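PDB 2P3E: diaminopimelate decarboxylase from Aquifex aeolicus, which catalyses the pyridoxal 5'-phosphate-dependent decarboxylation of meso-2,6-diaminopimelate to L-lysine, the last step of lysine biosynthesis by the diaminopimelate pathway. Local coordinates for the interface of chains A and B. Coordinates in Å, arbitrary orientation; residue numbers count along the deposited sequence, not the author numbering. Chains: chain A/B, Diaminopimelate decarboxylase.

Contact 1: the interface of chains A and B. Residues chain A 68, 87, 89-90, 92-93; chain B 387, 414.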
ATOM      1  N   PHE A  68       1.348  14.213   1.298  1.00 10.43           N
ATOM      2  CA  PHE A  68       0.504  14.997   0.406  1.00 10.85           C
ATOM      3  C   PHE A  68      -0.655  15.779   1.044  1.00 11.34           C
ATOM      4  O   PHE A  68      -1.484  16.341   0.330  1.00 11.90           O
ATOM      5  CB  PHE A  68      -0.009  14.135  -0.790  1.00 10.45           C
ATOM      6  CG  PHE A  68      -0.795  12.899  -0.403  1.00 11.12           C
ATOM      7  CD1 PHE A  68      -2.030  12.998   0.248  1.00 12.10           C
ATOM      8  CD2 PHE A  68      -0.323  11.624  -0.748  1.00 11.17           C
ATOM      9  CE1 PHE A  68      -2.771  11.849   0.583  1.00 12.54           C
ATOM     10  CE2 PHE A  68      -1.051  10.470  -0.438  1.00 12.54           C
ATOM     11  CZ  PHE A  68      -2.282  10.573   0.236  1.00 12.86           C
ATOM     12  N   SER A  87       4.303  13.792  -9.974  1.00 14.12           N
ATOM     13  CA  SER A  87       3.066  13.424 -10.677  1.00 13.07           C
ATOM     14  C   SER A  87       2.184  14.631 -10.932  1.00 13.08           C
ATOM     15  O   SER A  87       2.399  15.701 -10.344  1.00 12.62           O
ATOM     16  CB  SER A  87       2.277  12.376  -9.879  1.00 13.47           C
ATOM     17  OG  SER A  87       1.710  12.970  -8.711  1.00 12.24           O
ATOM     18  N   GLY A  89      -0.884  14.727  -9.952  1.00 12.34           N
ATOM     19  CA  GLY A  89      -1.602  14.904  -8.685  1.00 12.70           C
ATOM     20  C   GLY A  89      -0.815  15.780  -7.724  1.00 12.14           C
ATOM     21  O   GLY A  89      -1.396  16.582  -7.001  1.00 12.03           O
ATOM     22  N   GLU A  90       0.510  15.625  -7.712  1.00 11.86           N
ATOM     23  CA  GLU A  90       1.360  16.505  -6.911  1.00 12.20           C
ATOM     24  C   GLU A  90       1.425  17.939  -7.454  1.00 12.68           C
ATOM     25  O   GLU A  90       1.511  18.906  -6.673  1.00 12.78           O
ATOM     26  CB  GLU A  90       2.755  15.896  -6.715  1.00 12.19           C
ATOM     27  CG  GLU A  90       2.695  14.604  -5.876  1.00 11.08           C
ATOM     28  CD  GLU A  90       4.068  14.091  -5.514  1.00 12.33           C
ATOM     29  OE1 GLU A  90       5.085  14.644  -6.024  1.00 13.10           O
ATOM     30  OE2 GLU A  90       4.135  13.113  -4.749  1.00 12.08           O
ATOM     31  N   TYR A  92      -1.144  19.407  -9.066  1.00 16.48           N
ATOM     32  CA  TYR A  92      -2.482  19.852  -8.628  1.00 17.71           C
ATOM     33  C   TYR A  92      -2.462  20.333  -7.169  1.00 18.54           C
ATOM     34  O   TYR A  92      -2.960  21.417  -6.833  1.00 18.67           O
ATOM     35  CB  TYR A  92      -3.460  18.685  -8.832  1.00 18.24           C
ATOM     36  CG  TYR A  92      -4.674  18.613  -7.905  1.00 19.37           C
ATOM     37  CD1 TYR A  92      -5.906  19.073  -8.323  1.00 20.28           C
ATOM     38  CD2 TYR A  92      -4.583  18.022  -6.637  1.00 21.16           C
ATOM     39  CE1 TYR A  92      -7.035  18.993  -7.494  1.00 21.43           C
ATOM     40  CE2 TYR A  92      -5.692  17.942  -5.794  1.00 22.18           C
ATOM     41  CZ  TYR A  92      -6.918  18.433  -6.239  1.00 22.21           C
ATOM     42  OH  TYR A  92      -8.034  18.337  -5.435  1.00 22.36           O
ATOM     43  N   LEU A  93      -1.836  19.524  -6.321  1.00 18.99           N
ATOM     44  CA  LEU A  93      -1.692  19.795  -4.906  1.00 20.07           C
ATOM     45  C   LEU A  93      -0.859  21.051  -4.631  1.00 20.49           C
ATOM     46  O   LEU A  93      -1.285  21.930  -3.859  1.00 20.04           O
ATOM     47  CB  LEU A  93      -1.050  18.567  -4.270  1.00 20.54           C
ATOM     48  CG  LEU A  93      -1.267  18.168  -2.830  1.00 24.21           C
ATOM     49  CD1 LEU A  93      -2.742  17.871  -2.545  1.00 23.02           C
ATOM     50  CD2 LEU A  93      -0.429  16.943  -2.677  1.00 26.15           C
TER
ATOM     51  N   MET B 387       0.312  10.689  -4.936  1.00 11.75           N
ATOM     52  CA  MET B 387      -0.925  11.365  -5.355  1.00 12.12           C
ATOM     53  C   MET B 387      -1.453  10.783  -6.672  1.00 12.34           C
ATOM     54  O   MET B 387      -1.938  11.514  -7.537  1.00 12.11           O
ATOM     55  CB  MET B 387      -0.710  12.893  -5.451  1.00 12.32           C
ATOM     56  CG  MET B 387      -0.908  13.639  -4.148  1.00 13.11           C
ATOM     57  SD  MET B 387      -2.628  13.579  -3.547  1.00 15.21           S
ATOM     58  CE  MET B 387      -3.457  14.495  -4.854  1.00 16.98           C
ATOM     59  N   VAL B 414      -7.907  13.628  -1.814  1.00 12.65           N
ATOM     60  CA  VAL B 414      -7.813  14.608  -0.718  1.00 13.06           C
ATOM     61  C   VAL B 414      -9.168  15.117  -0.195  1.00 13.26           C
ATOM     62  O   VAL B 414      -9.208  16.034   0.629  1.00 13.62           O
ATOM     63  CB  VAL B 414      -6.881  15.803  -1.097  1.00 13.49           C
ATOM     64  CG1 VAL B 414      -5.446  15.291  -1.345  1.00 13.50           C
ATOM     65  CG2 VAL B 414      -7.398  16.529  -2.319  1.00 13.06           C
TER
HETATM   66  O   HOH W   1      -0.846  11.773 -10.141  1.00 21.84           O
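B:Met387 reaches across the dimer interface to lie between A:Phe68 and the first turns of the helix A:88-96. Most of the apolar contacts fall along its side chain. CG touches A:Phe68 CB at 3.5 Å on one side and the A:Leu93 branch CD2 at 3.6 Å on another. The sulfur sits over one face of the A:Phe68 ring, towards its rim, with SD 3.7 Å from CG of the phenylalanine. Bends at chi2 (-66°) and chi3 (-65°) fold the chain back, bringing the methyl CE to 3.6 Å from the backbone O of A:Gly89. Methionine suits this place because an unbranched, flexible thioether can follow an uneven apolar surface, and A:Gly89, having no side chain, probably allows B:Met387 CB to approach the helix backbone. B:Val414 adds a second apolar point, its CG1 lying 3.9 Å from A:Leu93 CD1. An alanine in place of B:Met387 would probably leave the A:Phe68 face and the A:Leu93 branch without their sulfur and methylene partners, opening a gap between the subunits. One polar link runs through a water: A:Gly89 N lies 3.0 Å from water 1, which is 2.8 Å from the backbone O of B:Met387. Within chain A, A:Ser87 OG accepts a hydrogen bond from A:Glu90 N, capping the helix. The site thus joins the N-terminal part of helix A:88-96, in the pyridoxal-binding domain, to the 3-10 turn B:385-387 and helix B:410-414.

Contact 2: the interface of chains A and B. Residues chain A 109, 131, 133-134, 137; chain B 296-299.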
ATOM      1  N   VAL A 109       9.892   9.254 -13.334  1.00 23.19           N
ATOM      2  CA  VAL A 109       9.485   8.640 -14.598  1.00 23.52           C
ATOM      3  C   VAL A 109       7.950   8.569 -14.732  1.00 23.58           C
ATOM      4  O   VAL A 109       7.431   8.097 -15.752  1.00 23.63           O
ATOM      5  CB  VAL A 109      10.153   7.245 -14.796  1.00 23.57           C
ATOM      6  CG1 VAL A 109      11.678   7.375 -14.851  1.00 23.56           C
ATOM      7  CG2 VAL A 109       9.734   6.257 -13.709  1.00 23.70           C
ATOM      8  N   SER A 131      14.995  10.382 -19.221  1.00 21.38           N
ATOM      9  CA  SER A 131      15.249   9.594 -20.438  1.00 21.39           C
ATOM     10  C   SER A 131      15.355  10.495 -21.661  1.00 21.84           C
ATOM     11  O   SER A 131      14.818  11.600 -21.680  1.00 21.56           O
ATOM     12  CB  SER A 131      14.174   8.519 -20.666  1.00 21.04           C
ATOM     13  OG  SER A 131      12.894   9.076 -20.965  1.00 21.30           O
ATOM     14  N   GLN A 133      13.888   9.686 -24.518  1.00 21.23           N
ATOM     15  CA  GLN A 133      12.533   9.699 -25.038  1.00 21.14           C
ATOM     16  C   GLN A 133      11.694  10.806 -24.396  1.00 20.53           C
ATOM     17  O   GLN A 133      10.887  11.451 -25.073  1.00 20.54           O
ATOM     18  CB  GLN A 133      11.855   8.344 -24.866  1.00 21.62           C
ATOM     19  CG  GLN A 133      10.596   8.198 -25.707  1.00 23.61           C
ATOM     20  CD  GLN A 133      10.241   6.747 -25.972  1.00 26.62           C
ATOM     21  OE1 GLN A 133      10.444   5.889 -25.123  1.00 25.71           O
ATOM     22  NE2 GLN A 133       9.706   6.472 -27.162  1.00 27.56           N
ATOM     23  N   GLU A 134      11.902  11.017 -23.095  1.00 19.94           N
ATOM     24  CA  GLU A 134      11.223  12.087 -22.367  1.00 19.88           C
ATOM     25  C   GLU A 134      11.589  13.452 -22.967  1.00 19.44           C
ATOM     26  O   GLU A 134      10.729  14.316 -23.092  1.00 19.38           O
ATOM     27  CB  GLU A 134      11.564  12.056 -20.865  1.00 19.66           C
ATOM     28  CG  GLU A 134      10.809  13.141 -20.047  1.00 19.71           C
ATOM     29  CD  GLU A 134      11.262  13.238 -18.591  1.00 20.53           C
ATOM     30  OE1 GLU A 134      11.789  12.240 -18.044  1.00 18.83           O
ATOM     31  OE2 GLU A 134      11.075  14.328 -17.991  1.00 21.17           O
ATOM     32  N   VAL A 137       9.458  13.689 -26.089  1.00 20.99           N
ATOM     33  CA  VAL A 137       8.047  13.876 -25.709  1.00 20.66           C
ATOM     34  C   VAL A 137       7.787  15.314 -25.237  1.00 20.15           C
ATOM     35  O   VAL A 137       6.833  15.968 -25.694  1.00 20.04           O
ATOM     36  CB  VAL A 137       7.602  12.848 -24.601  1.00 20.71           C
ATOM     37  CG1 VAL A 137       6.186  13.157 -24.113  1.00 20.71           C
ATOM     38  CG2 VAL A 137       7.649  11.430 -25.152  1.00 21.38           C
TER
ATOM     39  N   GLN B 296       4.990   4.023 -21.454  1.00 16.48           N
ATOM     40  CA  GLN B 296       5.222   5.460 -21.514  1.00 16.77           C
ATOM     41  C   GLN B 296       6.588   5.748 -22.118  1.00 18.39           C
ATOM     42  O   GLN B 296       6.686   6.558 -23.039  1.00 18.61           O
ATOM     43  CB  GLN B 296       5.114   6.084 -20.120  1.00 17.37           C
ATOM     44  CG  GLN B 296       3.772   5.863 -19.435  1.00 16.07           C
ATOM     45  CD  GLN B 296       2.590   6.300 -20.281  1.00 18.46           C
ATOM     46  OE1 GLN B 296       2.504   7.457 -20.704  1.00 18.71           O
ATOM     47  NE2 GLN B 296       1.670   5.375 -20.541  1.00 17.52           N
ATOM     48  N   PHE B 297       7.630   5.076 -21.618  1.00 18.82           N
ATOM     49  CA  PHE B 297       8.999   5.299 -22.104  1.00 19.89           C
ATOM     50  C   PHE B 297       9.789   3.995 -22.186  1.00 20.12           C
ATOM     51  O   PHE B 297       9.552   3.064 -21.405  1.00 19.22           O
ATOM     52  CB  PHE B 297       9.777   6.263 -21.193  1.00 20.17           C
ATOM     53  CG  PHE B 297       9.093   7.577 -20.966  1.00 19.87           C
ATOM     54  CD1 PHE B 297       9.122   8.571 -21.934  1.00 21.62           C
ATOM     55  CD2 PHE B 297       8.415   7.814 -19.780  1.00 20.21           C
ATOM     56  CE1 PHE B 297       8.466   9.800 -21.715  1.00 22.58           C
ATOM     57  CE2 PHE B 297       7.770   9.033 -19.555  1.00 21.87           C
ATOM     58  CZ  PHE B 297       7.803  10.027 -20.529  1.00 20.76           C
ATOM     59  N   LEU B 298      10.724   3.947 -23.138  1.00 20.68           N
ATOM     60  CA  LEU B 298      11.818   2.966 -23.135  1.00 20.94           C
ATOM     61  C   LEU B 298      13.101   3.702 -22.800  1.00 21.81           C
ATOM     62  O   LEU B 298      13.315   4.828 -23.259  1.00 21.47           O
ATOM     63  CB  LEU B 298      11.971   2.276 -24.498  1.00 21.05           C
ATOM     64  CG  LEU B 298      10.732   1.607 -25.105  1.00 21.42           C
ATOM     65  CD1 LEU B 298      11.049   1.105 -26.515  1.00 22.22           C
ATOM     66  CD2 LEU B 298      10.201   0.451 -24.236  1.00 21.99           C
ATOM     67  N   LYS B 299      13.947   3.062 -21.999  1.00 22.48           N
ATOM     68  CA  LYS B 299      15.184   3.659 -21.519  1.00 23.44           C
ATOM     69  C   LYS B 299      16.226   2.551 -21.336  1.00 24.67           C
ATOM     70  O   LYS B 299      15.957   1.535 -20.675  1.00 23.64           O
ATOM     71  CB  LYS B 299      14.935   4.371 -20.180  1.00 23.78           C
ATOM     72  CG  LYS B 299      16.155   4.614 -19.347  1.00 24.91           C
ATOM     73  CD  LYS B 299      15.856   5.466 -18.149  1.00 25.29           C
ATOM     74  CE  LYS B 299      17.157   5.904 -17.484  1.00 26.22           C
ATOM     75  NZ  LYS B 299      16.892   6.800 -16.297  1.00 25.53           N
TER
HETATM   76  O   HOH W   2      15.013   6.900 -23.920  1.00 18.11           O
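A:Gln133 and B:Leu298 are joined by a direct hydrogen bond: the backbone N of B:Leu298 donates to the side-chain carbonyl OE1 of A:Gln133 at 2.8 Å. The bond is nearly straight (173° at H) and meets the oxygen almost head-on, with a C=O...N angle of 176°. The glutamine CG lies opposite the backbone N (chi1 -165°) and the chain runs on extended, long enough to carry the amide to the strand B:289-301. A water extends the link, with A:Gln133 N 3.1 Å from water 2 and that water 2.8 Å from the backbone O of B:Leu298; both main-chain polar groups of the leucine are therefore engaged.

Apolar contact centres on B:Phe297, whose ring packs against the start of helix A:132-145. A:Glu134 CA lies obliquely above the rim, 3.6 Å from CE1 of B:Phe297. The broad ring meets A:Glu134 and A:Val137 by CE1 and the A:Val109 loop by CE2 at once, a span that a small aliphatic side chain lacks. A:Ser131 OG stands above the ring plane near the rim, 3.9 Å from B:Phe297 CD1, and also accepts a bond from A:Glu134 N, capping the helix. Together these contacts tie a strand of one subunit to a helix start of the other, helping to hold the homodimer together.

Contact 3: the interface of chains A and B. Residues chain A 387, 414, 417; chain B 68, 70, 92-93.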
ATOM      1  N   MET A 387     -10.558  -3.429   3.793  1.00 11.22           N
ATOM      2  CA  MET A 387     -11.650  -2.449   3.906  1.00 11.54           C
ATOM      3  C   MET A 387     -11.520  -1.566   5.169  1.00 11.80           C
ATOM      4  O   MET A 387     -12.512  -1.278   5.842  1.00 12.46           O
ATOM      5  CB  MET A 387     -13.020  -3.160   3.877  1.00 11.57           C
ATOM      6  CG  MET A 387     -13.552  -3.473   2.458  1.00 12.09           C
ATOM      7  SD  MET A 387     -13.922  -1.972   1.506  1.00 14.19           S
ATOM      8  CE  MET A 387     -15.211  -1.220   2.513  1.00 14.72           C
ATOM      9  N   VAL A 414     -15.448   2.727  -1.182  1.00 11.65           N
ATOM     10  CA  VAL A 414     -16.147   2.145  -2.322  1.00 12.34           C
ATOM     11  C   VAL A 414     -17.028   3.155  -3.090  1.00 13.35           C
ATOM     12  O   VAL A 414     -17.771   2.776  -4.003  1.00 13.94           O
ATOM     13  CB  VAL A 414     -16.957   0.866  -1.934  1.00 12.26           C
ATOM     14  CG1 VAL A 414     -16.024  -0.237  -1.433  1.00 13.31           C
ATOM     15  CG2 VAL A 414     -18.033   1.174  -0.873  1.00 12.78           C
ATOM     16  N   SER A 417     -17.516   3.050  -6.836  1.00 15.27           N
ATOM     17  CA  SER A 417     -18.297   1.897  -7.316  1.00 16.82           C
ATOM     18  C   SER A 417     -19.830   2.094  -7.122  1.00 19.10           C
ATOM     19  O   SER A 417     -20.632   1.266  -7.571  1.00 19.08           O
ATOM     20  CB  SER A 417     -17.860   0.626  -6.589  1.00 16.03           C
ATOM     21  OG  SER A 417     -16.621   0.153  -7.092  1.00 13.62           O
TER
ATOM     22  N   PHE B  68     -12.352  -6.426  -2.618  1.00  9.78           N
ATOM     23  CA  PHE B  68     -13.522  -5.858  -1.982  1.00 10.19           C
ATOM     24  C   PHE B  68     -14.502  -5.168  -2.925  1.00 10.60           C
ATOM     25  O   PHE B  68     -15.425  -4.509  -2.459  1.00 10.63           O
ATOM     26  CB  PHE B  68     -13.152  -4.916  -0.787  1.00 10.49           C
ATOM     27  CG  PHE B  68     -12.212  -3.801  -1.126  1.00 11.61           C
ATOM     28  CD1 PHE B  68     -12.606  -2.752  -1.958  1.00 13.16           C
ATOM     29  CD2 PHE B  68     -10.910  -3.788  -0.597  1.00 12.39           C
ATOM     30  CE1 PHE B  68     -11.730  -1.712  -2.274  1.00 14.69           C
ATOM     31  CE2 PHE B  68     -10.032  -2.750  -0.895  1.00 12.52           C
ATOM     32  CZ  PHE B  68     -10.432  -1.713  -1.745  1.00 12.59           C
ATOM     33  N   PRO B  70     -17.609  -4.181  -4.540  1.00 12.03           N
ATOM     34  CA  PRO B  70     -18.915  -4.670  -4.112  1.00 12.44           C
ATOM     35  C   PRO B  70     -19.705  -5.389  -5.205  1.00 12.94           C
ATOM     36  O   PRO B  70     -20.502  -6.274  -4.884  1.00 12.55           O
ATOM     37  CB  PRO B  70     -19.667  -3.413  -3.643  1.00 12.90           C
ATOM     38  CG  PRO B  70     -18.881  -2.250  -4.134  1.00 13.37           C
ATOM     39  CD  PRO B  70     -17.493  -2.714  -4.500  1.00 11.26           C
ATOM     40  N   TYR B  92     -19.682  -4.665   6.446  1.00 15.37           N
ATOM     41  CA  TYR B  92     -20.474  -3.660   5.710  1.00 16.70           C
ATOM     42  C   TYR B  92     -20.609  -4.079   4.260  1.00 17.12           C
ATOM     43  O   TYR B  92     -21.717  -4.116   3.714  1.00 17.63           O
ATOM     44  CB  TYR B  92     -19.815  -2.275   5.864  1.00 17.03           C
ATOM     45  CG  TYR B  92     -20.007  -1.277   4.728  1.00 18.93           C
ATOM     46  CD1 TYR B  92     -20.985  -0.284   4.804  1.00 20.74           C
ATOM     47  CD2 TYR B  92     -19.172  -1.298   3.604  1.00 19.44           C
ATOM     48  CE1 TYR B  92     -21.163   0.648   3.776  1.00 20.72           C
ATOM     49  CE2 TYR B  92     -19.349  -0.383   2.557  1.00 22.22           C
ATOM     50  CZ  TYR B  92     -20.342   0.586   2.658  1.00 20.65           C
ATOM     51  OH  TYR B  92     -20.489   1.497   1.639  1.00 22.56           O
ATOM     52  N   LEU B  93     -19.474  -4.431   3.657  1.00 17.62           N
ATOM     53  CA  LEU B  93     -19.416  -4.816   2.262  1.00 18.43           C
ATOM     54  C   LEU B  93     -20.210  -6.079   1.976  1.00 18.47           C
ATOM     55  O   LEU B  93     -21.010  -6.118   1.033  1.00 18.54           O
ATOM     56  CB  LEU B  93     -17.962  -4.997   1.877  1.00 18.95           C
ATOM     57  CG  LEU B  93     -17.556  -5.028   0.417  1.00 20.95           C
ATOM     58  CD1 LEU B  93     -17.680  -3.643  -0.218  1.00 19.83           C
ATOM     59  CD2 LEU B  93     -16.133  -5.471   0.459  1.00 22.96           C
TER
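A:Val414 and B:Tyr92 meet at the ring's edge in an apolar patch of the homodimer interface: the methyl CG2 lies in the plane of the aromatic ring, 3.5 Å from the phenol OH. The other methyl, CG1, faces B:Leu93 CD1 at 4.0 Å, and a beta-branched valine suits this place because its two methyls can serve two neighbours at once. On the other flank of B:Leu93, A:Met387 brings CG to 3.8 Å from CD2, the two side chains crossing at about a right angle. The same methionine CG lies 3.6 Å from B:Phe68 CB, and its methyl CE reaches the B:Tyr92 ring at CD2.

Further out, A:Ser417 packs CB against B:Pro70 CG at 3.9 Å; the small serine and the compact proline ring fit side by side.

Short helical segments of chain A pack here against helix starts of chain B. B:Tyr92 and B:Leu93 are neighbours on helix B:88-96, B:Pro70 opens helix B:70-78, and A:Val414 and A:Ser417 lie on the helix A:410-414 and the 3-10 helix A:415-417 that follows it. For B:Phe68, chi1 (55°) places the ring and chi2 (68°) turns one face to the partner. Over that face, near the rim, sits the A:Met387 sulfur, with SD 3.6 Å from B:Phe68 CG.

Contact 1 and contact 3 are two-fold mates: both bring Met387 and Val414 of one chain against Phe68, Tyr92 and Leu93 of the other, with the chains exchanged. The centres of their C-alpha atoms are about 25 Å apart. Contact 2 uses other elements, helix A:132-145 and strand B:289-301, its C-alpha centre about 22 Å from that of contact 1 and about 37 Å from that of contact 3. Phe68 lies three residues after Lys65, the expected cofactor lysine. In this family both subunits build each active site, so the pair probably helps keep these sites in register while holding the dimer.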